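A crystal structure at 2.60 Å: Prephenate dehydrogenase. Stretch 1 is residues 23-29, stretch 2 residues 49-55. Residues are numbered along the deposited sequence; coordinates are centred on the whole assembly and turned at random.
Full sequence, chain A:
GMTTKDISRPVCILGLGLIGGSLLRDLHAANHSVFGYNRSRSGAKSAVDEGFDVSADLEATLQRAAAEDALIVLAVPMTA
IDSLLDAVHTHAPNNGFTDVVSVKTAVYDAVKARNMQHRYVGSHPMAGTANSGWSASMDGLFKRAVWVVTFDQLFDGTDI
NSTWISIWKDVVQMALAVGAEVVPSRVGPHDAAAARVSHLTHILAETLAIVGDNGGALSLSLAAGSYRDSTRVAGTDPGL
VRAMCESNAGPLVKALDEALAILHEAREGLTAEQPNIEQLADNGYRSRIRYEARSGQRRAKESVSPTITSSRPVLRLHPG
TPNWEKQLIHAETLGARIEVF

Stretch 1 23-29: LLRDLHA
Stretch 2 49-55: DEGFDVS

How do the two backbones run where they meet? Residues 23-29 belong to a helix that begins earlier in the chain, with phi/psi close to -65/-43 throughout and the expected i to i+4 bonds: Leu-27 N to Leu-23 O at 2.9 Å, His-28 N to Leu-24 O at 3.0 Å and Ala-29 N to Arg-25 O at 2.9 Å. The second stretch starts on the last turn of another helix, at Asp-49 (-71/-25), and passes through Glu-50 (-83/-6) to Gly-51, whose positive phi (119/-12) forms a Schellman motif. Phe-52 (-80/159) and Asp-53 (-101/91) extend the chain, which is strand by Val-54 (-131/149) and Ser-55 (-135/161). The nearest alpha carbons across the gap, His-28 CA and Phe-52 CA, lie 7.8 Å apart, so the contact is made mainly by side chains.

Which residue fills the space between them? Phe-52, buried, gives up 102 Å² of the 350 Å² covered on both sides. Its CA-to-CB bond points sideways, but chi1 of -56° (m) and chi2 of -74° bring the end of the side chain nearer the helix, where it meets residues one turn apart, Leu-24 and His-28, as well as Arg-25. Leu-24 points toward the second stretch as a t,p rotamer (176°, 77°), and its CD2 packs 3.9 Å from Phe-52 CB and 3.7 Å from Val-54 CG2. Val-54, with chi1 at 179° (t), thus continues the apolar patch. Branched aliphatic groups suit this place because they fill it without leaving a polar atom in need of a partner.

How is the charge beside the phenyl ring handled? The CA-to-CB bond of Arg-25 points sideways, but the side chain stretches out with chi angles of -72° (m), 178° (t), 176° (t) and -77°, which carries its guanidinium to Glu-50. That residue points toward the helix with chi1 -170° (t), chi2 175° (t) and chi3 -6°. The salt bridge is led by Arg-25 NH1 to Glu-50 OE2 at 3.0 Å, nearly straight at 163°; Arg-25 NH2 adds a bond to Glu-50 OE1 at 3.2 Å and a weak one to Glu-50 OE2 at 3.4 Å. Phe-52 CE2 lies over one face of the guanidinium, while the carboxylate of Glu-50 meets its edge, and Arg-25 NH1 comes 3.5 Å from Phe-52 CZ, near the plane of the phenyl ring.

What closes the contact at its exposed margin? His-28, pointing toward the second stretch with chi1 -172° (t) and chi2 76°, receives the edge of Phe-52 on its ring face; the centroids are 5.2 Å apart, the planes meet at 64°, and His-28 CD2 is 3.9 Å from Phe-52 CE1. The imidazole also reaches the turn, with His-28 CE1 4.1 Å from Gly-51 O. Glycine suits that turn because a CB at these backbone angles would jam against the preceding carbonyl oxygen.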

ATOM      1  N   LEU A  23     -16.961  11.640  16.306  1.00 33.23           N
ATOM      2  CA  LEU A  23     -16.694  11.887  17.709  1.00 33.16           C
ATOM      3  C   LEU A  23     -18.010  12.179  18.427  1.00 33.05           C
ATOM      4  O   LEU A  23     -18.253  11.645  19.494  1.00 32.66           O
ATOM      5  CB  LEU A  23     -15.712  13.052  17.861  1.00 33.17           C
ATOM      6  CG  LEU A  23     -15.291  13.445  19.277  1.00 32.78           C
ATOM      7  CD1 LEU A  23     -14.445  12.358  19.923  1.00 30.50           C
ATOM      8  CD2 LEU A  23     -14.538  14.764  19.243  1.00 30.99           C
ATOM      9  N   LEU A  24     -18.862  13.003  17.825  1.00 33.60           N
ATOM     10  CA  LEU A  24     -20.150  13.344  18.416  1.00 34.36           C
ATOM     11  C   LEU A  24     -20.974  12.084  18.602  1.00 35.59           C
ATOM     12  O   LEU A  24     -21.588  11.883  19.659  1.00 35.60           O
ATOM     13  CB  LEU A  24     -20.918  14.328  17.528  1.00 34.46           C
ATOM     14  CG  LEU A  24     -22.343  14.724  17.949  1.00 34.18           C
ATOM     15  CD1 LEU A  24     -22.326  15.711  19.077  1.00 33.03           C
ATOM     16  CD2 LEU A  24     -23.108  15.309  16.778  1.00 36.05           C
ATOM     17  N   ARG A  25     -20.981  11.237  17.576  1.00 36.45           N
ATOM     18  CA  ARG A  25     -21.767  10.007  17.612  1.00 37.08           C
ATOM     19  C   ARG A  25     -21.272   9.046  18.691  1.00 37.29           C
ATOM     20  O   ARG A  25     -22.086   8.487  19.435  1.00 37.76           O
ATOM     21  CB  ARG A  25     -21.752   9.296  16.257  1.00 37.20           C
ATOM     22  CG  ARG A  25     -22.565   9.947  15.145  1.00 37.81           C
ATOM     23  CD  ARG A  25     -22.386   9.135  13.853  1.00 39.42           C
ATOM     24  NE  ARG A  25     -23.197   9.602  12.728  1.00 38.80           N
ATOM     25  CZ  ARG A  25     -24.501   9.375  12.579  1.00 38.57           C
ATOM     26  NH1 ARG A  25     -25.186   8.705  13.499  1.00 39.05           N
ATOM     27  NH2 ARG A  25     -25.133   9.843  11.508  1.00 38.79           N
ATOM     28  N   ASP A  26     -19.953   8.847  18.770  1.00 36.56           N
ATOM     29  CA  ASP A  26     -19.385   7.918  19.754  1.00 36.90           C
ATOM     30  C   ASP A  26     -19.567   8.429  21.190  1.00 36.93           C
ATOM     31  O   ASP A  26     -19.823   7.640  22.101  1.00 37.49           O
ATOM     32  CB  ASP A  26     -17.900   7.634  19.472  1.00 36.97           C
ATOM     33  CG  ASP A  26     -17.682   6.651  18.321  1.00 39.65           C
ATOM     34  OD1 ASP A  26     -18.614   5.870  17.995  1.00 42.01           O
ATOM     35  OD2 ASP A  26     -16.560   6.642  17.752  1.00 40.02           O
ATOM     36  N   LEU A  27     -19.434   9.739  21.384  1.00 35.98           N
ATOM     37  CA  LEU A  27     -19.619  10.342  22.694  1.00 35.51           C
ATOM     38  C   LEU A  27     -21.069  10.251  23.133  1.00 36.61           C
ATOM     39  O   LEU A  27     -21.352  10.103  24.324  1.00 36.27           O
ATOM     40  CB  LEU A  27     -19.183  11.806  22.698  1.00 34.72           C
ATOM     41  CG  LEU A  27     -17.677  12.073  22.717  1.00 32.62           C
ATOM     42  CD1 LEU A  27     -17.408  13.559  22.635  1.00 28.26           C
ATOM     43  CD2 LEU A  27     -17.012  11.474  23.954  1.00 27.15           C
ATOM     44  N   HIS A  28     -21.977  10.349  22.165  1.00 37.42           N
ATOM     45  CA  HIS A  28     -23.410  10.269  22.432  1.00 37.40           C
ATOM     46  C   HIS A  28     -23.767   8.838  22.789  1.00 37.33           C
ATOM     47  O   HIS A  28     -24.526   8.602  23.728  1.00 37.43           O
ATOM     48  CB  HIS A  28     -24.201  10.731  21.206  1.00 37.45           C
ATOM     49  CG  HIS A  28     -25.672  10.873  21.439  1.00 37.04           C
ATOM     50  ND1 HIS A  28     -26.219  11.939  22.122  1.00 38.26           N
ATOM     51  CD2 HIS A  28     -26.714  10.105  21.044  1.00 36.16           C
ATOM     52  CE1 HIS A  28     -27.532  11.812  22.155  1.00 37.76           C
ATOM     53  NE2 HIS A  28     -27.858  10.710  21.503  1.00 39.67           N
ATOM     54  N   ALA A  29     -23.204   7.893  22.034  1.00 37.67           N
ATOM     55  CA  ALA A  29     -23.391   6.458  22.280  1.00 37.95           C
ATOM     56  C   ALA A  29     -22.928   6.131  23.698  1.00 38.61           C
ATOM     57  O   ALA A  29     -23.681   5.549  24.483  1.00 38.37           O
ATOM     58  CB  ALA A  29     -22.617   5.618  21.243  1.00 37.07           C
ATOM     59  N   ASP A  49     -32.300  16.169  13.819  1.00 37.94           N
ATOM     60  CA  ASP A  49     -33.441  15.311  13.571  1.00 38.97           C
ATOM     61  C   ASP A  49     -33.146  13.839  13.912  1.00 38.51           C
ATOM     62  O   ASP A  49     -34.064  13.085  14.239  1.00 38.63           O
ATOM     63  CB  ASP A  49     -33.942  15.488  12.126  1.00 39.48           C
ATOM     64  CG  ASP A  49     -34.728  16.799  11.924  1.00 42.05           C
ATOM     65  OD1 ASP A  49     -35.120  17.461  12.929  1.00 41.75           O
ATOM     66  OD2 ASP A  49     -34.966  17.153  10.742  1.00 41.15           O
ATOM     67  N   GLU A  50     -31.878  13.439  13.867  1.00 37.67           N
ATOM     68  CA  GLU A  50     -31.496  12.064  14.217  1.00 37.16           C
ATOM     69  C   GLU A  50     -31.333  11.876  15.738  1.00 36.95           C
ATOM     70  O   GLU A  50     -31.123  10.751  16.205  1.00 36.95           O
ATOM     71  CB  GLU A  50     -30.211  11.675  13.480  1.00 37.02           C
ATOM     72  CG  GLU A  50     -29.827  10.200  13.554  1.00 36.29           C
ATOM     73  CD  GLU A  50     -28.609   9.869  12.710  1.00 37.97           C
ATOM     74  OE1 GLU A  50     -28.132  10.760  11.975  1.00 37.67           O
ATOM     75  OE2 GLU A  50     -28.122   8.717  12.779  1.00 38.11           O
ATOM     76  N   GLY A  51     -31.426  12.969  16.504  1.00 36.42           N
ATOM     77  CA  GLY A  51     -31.330  12.921  17.966  1.00 35.84           C
ATOM     78  C   GLY A  51     -30.175  13.705  18.571  1.00 35.78           C
ATOM     79  O   GLY A  51     -30.144  13.918  19.786  1.00 36.34           O
ATOM     80  N   PHE A  52     -29.230  14.145  17.740  1.00 35.26           N
ATOM     81  CA  PHE A  52     -28.041  14.861  18.222  1.00 34.78           C
ATOM     82  C   PHE A  52     -28.292  16.339  18.522  1.00 34.51           C
ATOM     83  O   PHE A  52     -29.235  16.930  18.019  1.00 34.98           O
ATOM     84  CB  PHE A  52     -26.909  14.725  17.212  1.00 34.84           C
ATOM     85  CG  PHE A  52     -26.564  13.311  16.893  1.00 33.59           C
ATOM     86  CD1 PHE A  52     -25.870  12.539  17.800  1.00 35.22           C
ATOM     87  CD2 PHE A  52     -26.936  12.748  15.693  1.00 36.60           C
ATOM     88  CE1 PHE A  52     -25.549  11.225  17.516  1.00 37.17           C
ATOM     89  CE2 PHE A  52     -26.613  11.426  15.393  1.00 38.32           C
ATOM     90  CZ  PHE A  52     -25.918  10.668  16.308  1.00 37.33           C
ATOM     91  N   ASP A  53     -27.433  16.927  19.347  1.00 34.49           N
ATOM     92  CA  ASP A  53     -27.555  18.334  19.755  1.00 34.45           C
ATOM     93  C   ASP A  53     -26.571  19.199  18.943  1.00 33.79           C
ATOM     94  O   ASP A  53     -25.422  19.398  19.330  1.00 32.81           O
ATOM     95  CB  ASP A  53     -27.324  18.453  21.272  1.00 34.55           C
ATOM     96  CG  ASP A  53     -27.470  19.873  21.778  1.00 35.77           C
ATOM     97  OD1 ASP A  53     -27.564  20.779  20.926  1.00 38.61           O
ATOM     98  OD2 ASP A  53     -27.478  20.089  23.017  1.00 35.09           O
ATOM     99  N   VAL A  54     -27.050  19.717  17.814  1.00 33.80           N
ATOM    100  CA  VAL A  54     -26.207  20.425  16.851  1.00 33.49           C
ATOM    101  C   VAL A  54     -26.814  21.762  16.432  1.00 34.23           C
ATOM    102  O   VAL A  54     -28.029  21.914  16.393  1.00 34.54           O
ATOM    103  CB  VAL A  54     -25.976  19.539  15.595  1.00 32.97           C
ATOM    104  CG1 VAL A  54     -25.137  20.257  14.570  1.00 33.11           C
ATOM    105  CG2 VAL A  54     -25.319  18.218  15.983  1.00 28.90           C
ATOM    106  N   SER A  55     -25.951  22.726  16.125  1.00 35.34           N
ATOM    107  CA  SER A  55     -26.366  24.064  15.697  1.00 36.44           C
ATOM    108  C   SER A  55     -25.538  24.521  14.497  1.00 37.10           C
ATOM    109  O   SER A  55     -24.480  23.963  14.212  1.00 38.04           O
ATOM    110  CB  SER A  55     -26.203  25.059  16.854  1.00 36.83           C
ATOM    111  OG  SER A  55     -26.503  26.388  16.453  1.00 38.02           O
TER